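Local coordinates for protein R.Ecl18kI (Enterobacter cloacae, PDB 2GB7) that recognises the double-stranded DNA sequence 5'-CCNGG-3' and cleaves it before the first C, as a type II restriction endonuclease that flips nucleotides out of the helix, at residues 129-134 and 291-296; 136-141 and 295-299; 173-177 and 258-262. The protein carries 1 engineered substitution. One frame throughout, in Å; residues are numbered along the deposited sequence.

Interaction 1 of 3, residues 129-134 and 291-296; sequences ELLMMG and YVVNYY
Two helical segments pack here: 129-134, the last turns of helix 102-134, and 291-296, from helix 290-302. Their axes approach to 10.8 Å and cross at +50°. The closest CA pair is Met133 and Tyr295, 6.5 Å apart. Glu129 is extended (chi1 and chi2 both t) and stays at the margin. Leu130, in the mt rotamer, sets CD2 3.8 Å from Val292 CG2 and 4.4 Å from Tyr291 CD2. Its flank is closed by Val28 and Phe32 of helix 24-34. Met133 is the centre of the contact. In the mtt rotamer it enters as a knob into the hole made by Tyr291, Val292, Tyr295 and Tyr296. Met133 CG lies 3.6 Å from the Tyr295 ring centroid, 6° off the normal, a CH-pi contact. Met133 SD adds an oblique Met-aromatic contact and sits 3.9 Å from Val292 CG1. Met133 CE reaches Tyr296 OH at 3.5 Å. Gly134 follows, with its CA 3.2 Å from Tyr291 OH, near the plane of that ring. Tyr291 and Tyr295 are both t at chi1. This single knob-into-hole marks a buried helix-helix contact. The chemistry is apolar and aromatic, so shape and ring contacts, not polar bonds, join the segments.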
ATOM      1  N   GLU F 129      20.558   2.299  -6.898  1.00 11.38           N
ATOM      2  CA  GLU F 129      21.740   1.563  -6.492  1.00 11.22           C
ATOM      3  C   GLU F 129      22.834   1.732  -7.537  1.00 11.16           C
ATOM      4  O   GLU F 129      23.975   2.116  -7.212  1.00 10.17           O
ATOM      5  CB  GLU F 129      21.347   0.099  -6.413  1.00 12.93           C
ATOM      6  CG  GLU F 129      22.415  -0.808  -5.980  1.00 16.77           C
ATOM      7  CD  GLU F 129      21.911  -2.228  -5.822  0.50 19.01           C
ATOM      8  OE1 GLU F 129      20.667  -2.441  -5.834  0.50 19.53           O
ATOM      9  OE2 GLU F 129      22.774  -3.114  -5.670  0.50 20.77           O
ATOM     10  N   LEU F 130      22.494   1.483  -8.798  1.00 10.65           N
ATOM     11  CA  LEU F 130      23.484   1.651  -9.865  1.00 10.77           C
ATOM     12  C   LEU F 130      23.941   3.097 -10.035  1.00 10.78           C
ATOM     13  O   LEU F 130      25.073   3.327 -10.392  1.00 11.12           O
ATOM     14  CB  LEU F 130      22.961   1.075 -11.189  1.00 11.30           C
ATOM     15  CG  LEU F 130      22.828  -0.449 -11.153  1.00 12.58           C
ATOM     16  CD1 LEU F 130      22.096  -0.945 -12.388  1.00 15.53           C
ATOM     17  CD2 LEU F 130      24.191  -1.127 -11.087  1.00 17.20           C
ATOM     18  N   LEU F 131      23.062   4.051  -9.737  1.00 10.14           N
ATOM     19  CA  LEU F 131      23.440   5.467  -9.720  1.00  9.93           C
ATOM     20  C   LEU F 131      24.566   5.727  -8.720  1.00 11.30           C
ATOM     21  O   LEU F 131      25.537   6.363  -9.045  1.00 10.99           O
ATOM     22  CB  LEU F 131      22.214   6.334  -9.392  1.00 10.50           C
ATOM     23  CG  LEU F 131      22.449   7.824  -9.148  1.00 10.27           C
ATOM     24  CD1 LEU F 131      23.051   8.453 -10.390  1.00 13.31           C
ATOM     25  CD2 LEU F 131      21.135   8.482  -8.808  1.00 13.09           C
ATOM     26  N   MET F 132      24.394   5.263  -7.481  1.00 10.32           N
ATOM     27  CA  MET F 132      25.445   5.449  -6.467  1.00 10.94           C
ATOM     28  C   MET F 132      26.736   4.730  -6.863  1.00 10.84           C
ATOM     29  O   MET F 132      27.823   5.301  -6.736  1.00 10.75           O
ATOM     30  CB  MET F 132      24.930   4.940  -5.116  1.00 10.74           C
ATOM     31  CG  MET F 132      23.668   5.633  -4.646  1.00 14.44           C
ATOM     32  SD  MET F 132      23.780   7.424  -4.576  1.00 20.49           S
ATOM     33  CE  MET F 132      24.663   7.590  -3.039  1.00 22.85           C
ATOM     34  N   MET F 133      26.625   3.512  -7.420  1.00 10.84           N
ATOM     35  CA  MET F 133      27.819   2.764  -7.897  1.00 10.80           C
ATOM     36  C   MET F 133      28.519   3.493  -9.031  1.00 11.40           C
ATOM     37  O   MET F 133      29.747   3.675  -9.018  1.00 11.84           O
ATOM     38  CB  MET F 133      27.440   1.361  -8.333  1.00 12.19           C
ATOM     39  CG  MET F 133      26.887   0.567  -7.179  1.00  9.59           C
ATOM     40  SD  MET F 133      26.371  -1.075  -7.661  1.00 15.49           S
ATOM     41  CE  MET F 133      25.947  -1.648  -5.996  1.00 14.18           C
ATOM     42  N   GLY F 134      27.731   3.968  -9.983  1.00 10.63           N
ATOM     43  CA  GLY F 134      28.272   4.753 -11.090  1.00 10.73           C
ATOM     44  C   GLY F 134      29.001   6.002 -10.588  1.00 10.54           C
ATOM     45  O   GLY F 134      30.038   6.415 -11.134  1.00 10.55           O
ATOM     46  N   TYR F 291      29.693  -5.568 -13.693  1.00 11.05           N
ATOM     47  CA  TYR F 291      29.887  -4.138 -13.351  1.00 10.62           C
ATOM     48  C   TYR F 291      29.797  -3.925 -11.849  1.00 10.56           C
ATOM     49  O   TYR F 291      30.532  -3.123 -11.284  1.00 11.84           O
ATOM     50  CB  TYR F 291      28.877  -3.242 -14.069  1.00 10.74           C
ATOM     51  CG  TYR F 291      29.004  -1.745 -13.768  1.00  9.46           C
ATOM     52  CD1 TYR F 291      29.785  -0.916 -14.583  1.00 10.45           C
ATOM     53  CD2 TYR F 291      28.327  -1.155 -12.689  1.00 10.26           C
ATOM     54  CE1 TYR F 291      29.870   0.459 -14.338  1.00  8.59           C
ATOM     55  CE2 TYR F 291      28.438   0.215 -12.423  1.00 12.04           C
ATOM     56  CZ  TYR F 291      29.209   1.009 -13.265  1.00 11.15           C
ATOM     57  OH  TYR F 291      29.315   2.354 -13.015  1.00 12.29           O
ATOM     58  N   VAL F 292      28.871  -4.635 -11.219  1.00  9.95           N
ATOM     59  CA  VAL F 292      28.646  -4.466  -9.803  1.00 10.00           C
ATOM     60  C   VAL F 292      29.746  -5.154  -8.999  1.00 10.11           C
ATOM     61  O   VAL F 292      30.248  -4.610  -8.006  1.00  9.87           O
ATOM     62  CB  VAL F 292      27.265  -5.012  -9.410  1.00 10.19           C
ATOM     63  CG1 VAL F 292      27.066  -4.881  -7.913  1.00 11.27           C
ATOM     64  CG2 VAL F 292      26.167  -4.233 -10.152  1.00 10.07           C
ATOM     65  N   VAL F 293      30.129  -6.352  -9.433  1.00  9.88           N
ATOM     66  CA  VAL F 293      31.265  -7.045  -8.816  1.00 10.99           C
ATOM     67  C   VAL F 293      32.508  -6.155  -8.877  1.00 10.79           C
ATOM     68  O   VAL F 293      33.210  -6.023  -7.891  1.00 10.96           O
ATOM     69  CB  VAL F 293      31.530  -8.444  -9.452  1.00 10.94           C
ATOM     70  CG1 VAL F 293      32.812  -9.072  -8.893  1.00 11.75           C
ATOM     71  CG2 VAL F 293      30.359  -9.352  -9.206  1.00 12.05           C
ATOM     72  N   ASN F 294      32.769  -5.541 -10.027  1.00 11.44           N
ATOM     73  CA  ASN F 294      33.952  -4.719 -10.108  1.00 12.36           C
ATOM     74  C   ASN F 294      33.875  -3.515  -9.166  1.00 12.10           C
ATOM     75  O   ASN F 294      34.878  -3.148  -8.559  1.00 11.46           O
ATOM     76  CB  ASN F 294      34.228  -4.366 -11.567  1.00 13.84           C
ATOM     77  CG  ASN F 294      34.553  -5.622 -12.376  1.00 18.58           C
ATOM     78  OD1 ASN F 294      34.815  -6.691 -11.817  1.00 25.64           O
ATOM     79  ND2 ASN F 294      34.536  -5.488 -13.702  1.00 24.31           N
ATOM     80  N   TYR F 295      32.688  -2.933  -9.012  1.00 10.68           N
ATOM     81  CA  TYR F 295      32.479  -1.828  -8.074  1.00 10.79           C
ATOM     82  C   TYR F 295      32.828  -2.254  -6.656  1.00 10.32           C
ATOM     83  O   TYR F 295      33.537  -1.543  -5.933  1.00 10.76           O
ATOM     84  CB  TYR F 295      31.025  -1.340  -8.158  1.00 11.86           C
ATOM     85  CG  TYR F 295      30.592  -0.534  -6.959  1.00 10.95           C
ATOM     86  CD1 TYR F 295      30.825   0.831  -6.897  1.00  9.90           C
ATOM     87  CD2 TYR F 295      29.950  -1.151  -5.899  1.00 12.40           C
ATOM     88  CE1 TYR F 295      30.448   1.557  -5.778  1.00 11.44           C
ATOM     89  CE2 TYR F 295      29.542  -0.441  -4.796  1.00 12.78           C
ATOM     90  CZ  TYR F 295      29.803   0.912  -4.737  1.00 13.44           C
ATOM     91  OH  TYR F 295      29.393   1.620  -3.633  1.00 15.25           O
ATOM     92  N   TYR F 296      32.348  -3.428  -6.255  1.00  9.74           N
ATOM     93  CA  TYR F 296      32.643  -3.915  -4.914  1.00 10.80           C
ATOM     94  C   TYR F 296      34.122  -4.271  -4.731  1.00 11.80           C
ATOM     95  O   TYR F 296      34.707  -4.009  -3.685  1.00 11.57           O
ATOM     96  CB  TYR F 296      31.763  -5.096  -4.581  1.00 11.22           C
ATOM     97  CG  TYR F 296      30.353  -4.712  -4.198  1.00 12.52           C
ATOM     98  CD1 TYR F 296      29.291  -5.071  -5.010  1.00 13.20           C
ATOM     99  CD2 TYR F 296      30.078  -4.021  -3.006  1.00 12.48           C
ATOM    100  CE1 TYR F 296      28.000  -4.740  -4.687  1.00 14.74           C
ATOM    101  CE2 TYR F 296      28.759  -3.667  -2.668  1.00 15.27           C
ATOM    102  CZ  TYR F 296      27.730  -4.047  -3.538  1.00 15.99           C
ATOM    103  OH  TYR F 296      26.387  -3.793  -3.292  1.00 16.37           O
TER

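Interaction 2 of 3, residues 136-141 and 295-299; sequences GIPVDV and YYRNR
Tyr295 and Arg299 bury the most surface in this contact. They dock one side of helix 290-302 on segment 136-141. Nearest CA pairs are Gly136 with Tyr295 (7.6 Å) and Pro138 with Arg299 (7.4 Å). Gly136 has phi 73° and psi 18° and ends the preceding helix in a Schellman motif. The chain then runs extended into strand 140-141. Tyr295 (chi1 t) points toward it. Tyr295 OH donates to Ile137 O at 2.6 Å and accepts from Val139 N at 2.9 Å, so one hydroxyl serves two backbone groups around Pro138. Arg299 has chi1 m, chi2 t and chi3 p. Arg299 NH1 donates to Val139 O at a very short 2.5 Å. Arg299 NH2 forms a salt bridge to Asp140 OD1 at 3.0 Å. Pro138 CB lies over one face of the guanidinium, 3.8 Å from Arg299 NE. Beside them, Tyr296 (chi1 m) puts its OH 3.5 Å from Val141 CG2. Thus two helix side chains hydrogen-bond to the backbone leading into a sheet strand of this PD-(D/E)XK-clan nuclease. Asp140 also bonds to Val166 N, to Ser278 OG and to Gln282 NE2. Strand 140-141 is outermost in this chain's sheet and pairs with strand 161-163, while helix 269-285 packs on Tyr296 and Arg299, and helix 102-134 meets both tyrosines.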
ATOM      1  N   GLY F 136      30.558   6.235  -7.957  1.00 13.45           N
ATOM      2  CA  GLY F 136      31.689   5.690  -7.204  1.00 12.88           C
ATOM      3  C   GLY F 136      31.558   5.847  -5.699  1.00 13.99           C
ATOM      4  O   GLY F 136      32.566   5.803  -4.969  1.00 16.00           O
ATOM      5  N   ILE F 137      30.333   6.094  -5.255  1.00 13.21           N
ATOM      6  CA  ILE F 137      30.079   6.378  -3.846  1.00 13.18           C
ATOM      7  C   ILE F 137      29.915   5.035  -3.142  1.00 12.42           C
ATOM      8  O   ILE F 137      29.197   4.197  -3.627  1.00 12.40           O
ATOM      9  CB  ILE F 137      28.847   7.290  -3.701  1.00 13.47           C
ATOM     10  CG1 ILE F 137      29.152   8.668  -4.307  1.00 15.44           C
ATOM     11  CG2 ILE F 137      28.416   7.445  -2.225  1.00 12.93           C
ATOM     12  CD1 ILE F 137      27.949   9.594  -4.442  1.00 18.02           C
ATOM     13  N   PRO F 138      30.609   4.842  -1.991  1.00 12.60           N
ATOM     14  CA  PRO F 138      30.481   3.564  -1.262  1.00 13.07           C
ATOM     15  C   PRO F 138      29.129   3.443  -0.620  1.00 12.56           C
ATOM     16  O   PRO F 138      28.760   4.308   0.161  1.00 12.22           O
ATOM     17  CB  PRO F 138      31.547   3.672  -0.172  1.00 13.77           C
ATOM     18  CG  PRO F 138      31.769   5.159   0.036  1.00 13.33           C
ATOM     19  CD  PRO F 138      31.524   5.785  -1.337  1.00 14.18           C
ATOM     20  N   VAL F 139      28.412   2.375  -0.966  1.00 12.89           N
ATOM     21  CA  VAL F 139      27.139   2.050  -0.347  1.00 13.15           C
ATOM     22  C   VAL F 139      27.027   0.555  -0.108  1.00 14.86           C
ATOM     23  O   VAL F 139      27.566  -0.281  -0.866  1.00 15.02           O
ATOM     24  CB  VAL F 139      25.908   2.504  -1.165  1.00 13.06           C
ATOM     25  CG1 VAL F 139      25.866   4.023  -1.300  1.00 14.43           C
ATOM     26  CG2 VAL F 139      25.870   1.789  -2.563  1.00 12.88           C
ATOM     27  N   ASP F 140      26.350   0.234   0.981  1.00 15.30           N
ATOM     28  CA  ASP F 140      25.838  -1.094   1.178  1.00 15.40           C
ATOM     29  C   ASP F 140      24.388  -1.087   0.777  1.00 16.60           C
ATOM     30  O   ASP F 140      23.655  -0.125   1.032  1.00 15.75           O
ATOM     31  CB  ASP F 140      25.972  -1.557   2.628  1.00 15.54           C
ATOM     32  CG  ASP F 140      27.389  -1.990   2.976  1.00 18.28           C
ATOM     33  OD1 ASP F 140      28.266  -1.992   2.082  1.00 19.92           O
ATOM     34  OD2 ASP F 140      27.651  -2.296   4.164  1.00 20.98           O
ATOM     35  N   VAL F 141      23.982  -2.183   0.155  1.00 17.48           N
ATOM     36  CA  VAL F 141      22.637  -2.345  -0.323  1.00 20.00           C
ATOM     37  C   VAL F 141      21.957  -3.322   0.635  1.00 23.56           C
ATOM     38  O   VAL F 141      22.327  -4.492   0.712  1.00 23.98           O
ATOM     39  CB  VAL F 141      22.635  -2.912  -1.751  1.00 19.54           C
ATOM     40  CG1 VAL F 141      21.197  -3.089  -2.278  1.00 20.31           C
ATOM     41  CG2 VAL F 141      23.473  -2.023  -2.664  1.00 17.01           C
ATOM     42  N   TYR F 295      32.688  -2.933  -9.012  1.00 10.68           N
ATOM     43  CA  TYR F 295      32.479  -1.828  -8.074  1.00 10.79           C
ATOM     44  C   TYR F 295      32.828  -2.254  -6.656  1.00 10.32           C
ATOM     45  O   TYR F 295      33.537  -1.543  -5.933  1.00 10.76           O
ATOM     46  CB  TYR F 295      31.025  -1.340  -8.158  1.00 11.86           C
ATOM     47  CG  TYR F 295      30.592  -0.534  -6.959  1.00 10.95           C
ATOM     48  CD1 TYR F 295      30.825   0.831  -6.897  1.00  9.90           C
ATOM     49  CD2 TYR F 295      29.950  -1.151  -5.899  1.00 12.40           C
ATOM     50  CE1 TYR F 295      30.448   1.557  -5.778  1.00 11.44           C
ATOM     51  CE2 TYR F 295      29.542  -0.441  -4.796  1.00 12.78           C
ATOM     52  CZ  TYR F 295      29.803   0.912  -4.737  1.00 13.44           C
ATOM     53  OH  TYR F 295      29.393   1.620  -3.633  1.00 15.25           O
ATOM     54  N   TYR F 296      32.348  -3.428  -6.255  1.00  9.74           N
ATOM     55  CA  TYR F 296      32.643  -3.915  -4.914  1.00 10.80           C
ATOM     56  C   TYR F 296      34.122  -4.271  -4.731  1.00 11.80           C
ATOM     57  O   TYR F 296      34.707  -4.009  -3.685  1.00 11.57           O
ATOM     58  CB  TYR F 296      31.763  -5.096  -4.581  1.00 11.22           C
ATOM     59  CG  TYR F 296      30.353  -4.712  -4.198  1.00 12.52           C
ATOM     60  CD1 TYR F 296      29.291  -5.071  -5.010  1.00 13.20           C
ATOM     61  CD2 TYR F 296      30.078  -4.021  -3.006  1.00 12.48           C
ATOM     62  CE1 TYR F 296      28.000  -4.740  -4.687  1.00 14.74           C
ATOM     63  CE2 TYR F 296      28.759  -3.667  -2.668  1.00 15.27           C
ATOM     64  CZ  TYR F 296      27.730  -4.047  -3.538  1.00 15.99           C
ATOM     65  OH  TYR F 296      26.387  -3.793  -3.292  1.00 16.37           O
ATOM     66  N   ARG F 297      34.734  -4.859  -5.750  1.00 12.67           N
ATOM     67  CA  ARG F 297      36.134  -5.244  -5.606  1.00 13.90           C
ATOM     68  C   ARG F 297      37.045  -4.017  -5.512  1.00 13.70           C
ATOM     69  O   ARG F 297      38.075  -4.075  -4.839  1.00 13.96           O
ATOM     70  CB  ARG F 297      36.553  -6.317  -6.641  1.00 14.81           C
ATOM     71  CG  ARG F 297      36.553  -5.915  -8.065  1.00 19.23           C
ATOM     72  CD  ARG F 297      37.051  -7.063  -8.980  1.00 24.99           C
ATOM     73  NE  ARG F 297      36.406  -8.354  -8.711  1.00 29.95           N
ATOM     74  CZ  ARG F 297      36.533  -9.433  -9.489  1.00 31.94           C
ATOM     75  NH1 ARG F 297      37.281  -9.382 -10.587  1.00 32.27           N
ATOM     76  NH2 ARG F 297      35.915 -10.567  -9.176  1.00 32.11           N
ATOM     77  N   ASN F 298      36.652  -2.886  -6.111  1.00 13.77           N
ATOM     78  CA  ASN F 298      37.386  -1.629  -5.874  1.00 15.28           C
ATOM     79  C   ASN F 298      37.339  -1.244  -4.400  1.00 15.40           C
ATOM     80  O   ASN F 298      38.333  -0.791  -3.828  1.00 16.11           O
ATOM     81  CB  ASN F 298      36.832  -0.472  -6.696  1.00 15.24           C
ATOM     82  CG  ASN F 298      37.048  -0.648  -8.178  1.00 19.07           C
ATOM     83  OD1 ASN F 298      38.020  -1.286  -8.614  1.00 23.56           O
ATOM     84  ND2 ASN F 298      36.152  -0.061  -8.976  1.00 20.49           N
ATOM     85  N   ARG F 299      36.177  -1.429  -3.784  1.00 15.38           N
ATOM     86  CA  ARG F 299      36.062  -1.112  -2.361  1.00 16.01           C
ATOM     87  C   ARG F 299      36.875  -2.059  -1.496  1.00 16.60           C
ATOM     88  O   ARG F 299      37.476  -1.632  -0.527  1.00 17.18           O
ATOM     89  CB  ARG F 299      34.595  -1.096  -1.937  1.00 15.54           C
ATOM     90  CG  ARG F 299      33.898   0.128  -2.510  1.00 16.94           C
ATOM     91  CD  ARG F 299      32.432   0.071  -2.346  1.00 21.49           C
ATOM     92  NE  ARG F 299      32.015  -0.050  -0.947  1.00 22.48           N
ATOM     93  CZ  ARG F 299      30.794  -0.439  -0.603  1.00 23.47           C
ATOM     94  NH1 ARG F 299      29.920  -0.719  -1.552  1.00 23.92           N
ATOM     95  NH2 ARG F 299      30.444  -0.537   0.671  1.00 22.78           N
TER

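Interaction 3 of 3, residues 173-177 and 258-262; sequences KRNTM and LSRKW
Trp262 lays the edge of its indole against the backbone of segment 173-177. Trp262 NE1 donates to Asn175 O at 2.8 Å, with a nearly straight angle of 169°. Trp262 CZ2 lies 3.8 Å from Arg174 O and 4.2 Å from Thr176 CG2. The indole is set by chi1 m and chi2 99°. Lys173 to Thr176 form a type II beta turn. Arg174 has phi -54° and psi 137°, and Asn175 follows with positive phi (63°, psi 23°). Thr176 N and Thr176 OG1 both donate to Lys173 O, at 3.2 and 2.6 Å. The turn lies between helix 166-171 and strand 177-181, an inner strand of the sheet in this PD-(D/E)XK-family nuclease. It meets the C-terminal region of helix 248-259, at segment 258-262. The nearest CA pair is Asn175 and Leu258, at 5.9 Å. Leu258, in the mt rotamer, points toward the turn. Leu258 CD2 is 3.8 Å from Asn175 OD1, and Leu258 CD1 is 3.7 Å from Thr176 O and 3.8 Å from Met177 CE. Asn175 OD1 also lies 3.4 Å from Lys261 CD. Met163 of strand 161-163 touches Met177, Leu258 and Trp262.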
ATOM      1  N   LYS F 173      26.882   6.726  13.262  1.00  8.36           N
ATOM      2  CA  LYS F 173      26.081   7.246  12.145  1.00  8.21           C
ATOM      3  C   LYS F 173      26.537   8.615  11.679  1.00  8.86           C
ATOM      4  O   LYS F 173      26.107   9.107  10.666  1.00  8.79           O
ATOM      5  CB  LYS F 173      24.582   7.257  12.507  1.00  8.99           C
ATOM      6  CG  LYS F 173      24.273   8.166  13.713  1.00  7.51           C
ATOM      7  CD  LYS F 173      22.893   7.844  14.265  1.00  7.71           C
ATOM      8  CE  LYS F 173      22.739   8.509  15.635  1.00 11.07           C
ATOM      9  NZ  LYS F 173      21.372   8.290  16.139  1.00  8.59           N
ATOM     10  N   ARG F 174      27.446   9.239  12.410  1.00  9.29           N
ATOM     11  CA  ARG F 174      28.042  10.477  11.929  1.00 10.02           C
ATOM     12  C   ARG F 174      28.659  10.317  10.520  1.00  9.73           C
ATOM     13  O   ARG F 174      29.316   9.312  10.220  1.00  9.00           O
ATOM     14  CB  ARG F 174      29.089  10.949  12.936  1.00 10.32           C
ATOM     15  CG  ARG F 174      29.780  12.253  12.586  1.00 12.13           C
ATOM     16  CD  ARG F 174      30.498  12.802  13.819  1.00 16.19           C
ATOM     17  NE  ARG F 174      30.902  14.199  13.601  1.00 20.73           N
ATOM     18  CZ  ARG F 174      30.156  15.251  13.951  1.00 20.25           C
ATOM     19  NH1 ARG F 174      28.983  15.089  14.540  1.00 19.05           N
ATOM     20  NH2 ARG F 174      30.592  16.471  13.718  1.00 22.95           N
ATOM     21  N   ASN F 175      28.421  11.314   9.662  1.00 10.12           N
ATOM     22  CA  ASN F 175      28.951  11.352   8.299  1.00 10.58           C
ATOM     23  C   ASN F 175      28.453  10.232   7.408  1.00 10.40           C
ATOM     24  O   ASN F 175      29.096   9.921   6.413  1.00 10.40           O
ATOM     25  CB  ASN F 175      30.487  11.422   8.278  1.00 11.94           C
ATOM     26  CG  ASN F 175      31.011  12.744   8.832  1.00 11.46           C
ATOM     27  OD1 ASN F 175      30.410  13.791   8.608  1.00 16.06           O
ATOM     28  ND2 ASN F 175      32.128  12.705   9.564  1.00 16.52           N
ATOM     29  N   THR F 176      27.298   9.653   7.765  1.00  9.84           N
ATOM     30  CA  THR F 176      26.657   8.669   6.903  1.00  9.04           C
ATOM     31  C   THR F 176      25.455   9.271   6.160  1.00 10.02           C
ATOM     32  O   THR F 176      24.975  10.403   6.454  1.00 10.24           O
ATOM     33  CB  THR F 176      26.210   7.399   7.672  1.00  9.88           C
ATOM     34  OG1 THR F 176      25.186   7.765   8.601  1.00 10.60           O
ATOM     35  CG2 THR F 176      27.397   6.734   8.443  1.00  8.96           C
ATOM     36  N   MET F 177      24.966   8.515   5.188  1.00  9.06           N
ATOM     37  CA  MET F 177      23.750   8.944   4.479  1.00  9.74           C
ATOM     38  C   MET F 177      22.890   7.712   4.287  1.00  9.09           C
ATOM     39  O   MET F 177      23.410   6.646   3.943  1.00  8.69           O
ATOM     40  CB  MET F 177      24.072   9.567   3.110  1.00  9.77           C
ATOM     41  CG  MET F 177      22.799   9.887   2.360  1.00 12.36           C
ATOM     42  SD  MET F 177      23.131  10.709   0.788  1.00 22.17           S
ATOM     43  CE  MET F 177      24.010  12.057   1.420  1.00 15.78           C
ATOM     44  N   LEU F 258      30.045  13.813   1.578  1.00 15.84           N
ATOM     45  CA  LEU F 258      30.205  12.950   2.762  1.00 17.24           C
ATOM     46  C   LEU F 258      31.137  11.789   2.465  1.00 17.86           C
ATOM     47  O   LEU F 258      31.935  11.409   3.312  1.00 18.05           O
ATOM     48  CB  LEU F 258      28.862  12.408   3.269  1.00 17.00           C
ATOM     49  CG  LEU F 258      27.952  13.401   3.977  1.00 18.78           C
ATOM     50  CD1 LEU F 258      26.549  12.821   4.125  1.00 18.95           C
ATOM     51  CD2 LEU F 258      28.506  13.844   5.341  1.00 19.91           C
ATOM     52  N   SER F 259      31.058  11.248   1.251  1.00 17.66           N
ATOM     53  CA  SER F 259      31.893  10.123   0.846  1.00 19.23           C
ATOM     54  C   SER F 259      33.390  10.431   0.927  1.00 20.21           C
ATOM     55  O   SER F 259      34.189   9.554   1.259  1.00 21.28           O
ATOM     56  CB  SER F 259      31.526   9.668  -0.568  1.00 19.32           C
ATOM     57  OG  SER F 259      32.149  10.486  -1.538  1.00 22.42           O
ATOM     58  N   ARG F 260      33.760  11.677   0.639  1.00 20.33           N
ATOM     59  CA  ARG F 260      35.172  12.082   0.721  1.00 21.02           C
ATOM     60  C   ARG F 260      35.745  11.929   2.122  1.00 20.80           C
ATOM     61  O   ARG F 260      36.960  11.783   2.279  1.00 21.31           O
ATOM     62  CB  ARG F 260      35.377  13.524   0.262  1.00 21.49           C
ATOM     63  CG  ARG F 260      34.990  13.795  -1.164  1.00 24.56           C
ATOM     64  CD  ARG F 260      35.419  15.206  -1.508  1.00 29.84           C
ATOM     65  NE  ARG F 260      34.302  16.000  -2.003  1.00 34.84           N
ATOM     66  CZ  ARG F 260      33.935  16.088  -3.280  1.00 35.83           C
ATOM     67  NH1 ARG F 260      34.592  15.426  -4.229  1.00 36.47           N
ATOM     68  NH2 ARG F 260      32.900  16.850  -3.605  1.00 37.58           N
ATOM     69  N   LYS F 261      34.882  11.989   3.131  1.00 20.12           N
ATOM     70  CA  LYS F 261      35.302  11.806   4.516  1.00 20.81           C
ATOM     71  C   LYS F 261      35.680  10.347   4.817  1.00 20.70           C
ATOM     72  O   LYS F 261      36.321  10.045   5.831  1.00 21.51           O
ATOM     73  CB  LYS F 261      34.225  12.311   5.472  1.00 21.33           C
ATOM     74  CG  LYS F 261      33.805  13.747   5.227  1.00 22.05           C
ATOM     75  CD  LYS F 261      32.616  14.083   6.093  1.00 24.71           C
ATOM     76  CE  LYS F 261      31.983  15.411   5.706  1.00 26.80           C
ATOM     77  NZ  LYS F 261      32.812  16.569   6.102  1.00 29.04           N
ATOM     78  N   TRP F 262      35.326   9.454   3.908  1.00 20.39           N
ATOM     79  CA  TRP F 262      35.577   8.037   4.073  1.00 20.71           C
ATOM     80  C   TRP F 262      36.723   7.550   3.193  1.00 22.53           C
ATOM     81  O   TRP F 262      37.080   6.367   3.224  1.00 22.16           O
ATOM     82  CB  TRP F 262      34.299   7.275   3.745  1.00 19.99           C
ATOM     83  CG  TRP F 262      33.234   7.591   4.727  1.00 18.02           C
ATOM     84  CD1 TRP F 262      32.206   8.470   4.571  1.00 16.45           C
ATOM     85  CD2 TRP F 262      33.122   7.062   6.047  1.00 16.56           C
ATOM     86  NE1 TRP F 262      31.432   8.505   5.726  1.00 16.07           N
ATOM     87  CE2 TRP F 262      31.967   7.640   6.637  1.00 15.40           C
ATOM     88  CE3 TRP F 262      33.868   6.129   6.780  1.00 16.50           C
ATOM     89  CZ2 TRP F 262      31.548   7.326   7.938  1.00 16.36           C
ATOM     90  CZ3 TRP F 262      33.462   5.817   8.070  1.00 15.64           C
ATOM     91  CH2 TRP F 262      32.309   6.419   8.640  1.00 16.20           C
TER

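From the N terminus, a short connection leads from helix 102-134 into strand 140-141. Interactions 1 and 2 therefore start side by side. Each closes a loop of more than 150 residues on helix 290-302, where their ends overlap at Tyr295 and Tyr296. Interaction 1 ties helix 102-134 to that helix. Interaction 2 ties the approach to strand 140-141 to it. They touch directly: Met132 O and Ile137 N, 3.0 Å apart, make a probable hydrogen bond. Interaction 3 closes a shorter loop of 80 residues, within both larger ones. It ties the turn before strand 177-181 to the C-terminal region of helix 248-259. Pro138 CD packs 4.0 Å from Ser259 CB, linking interactions 2 and 3. Interactions 1 and 3 do not touch.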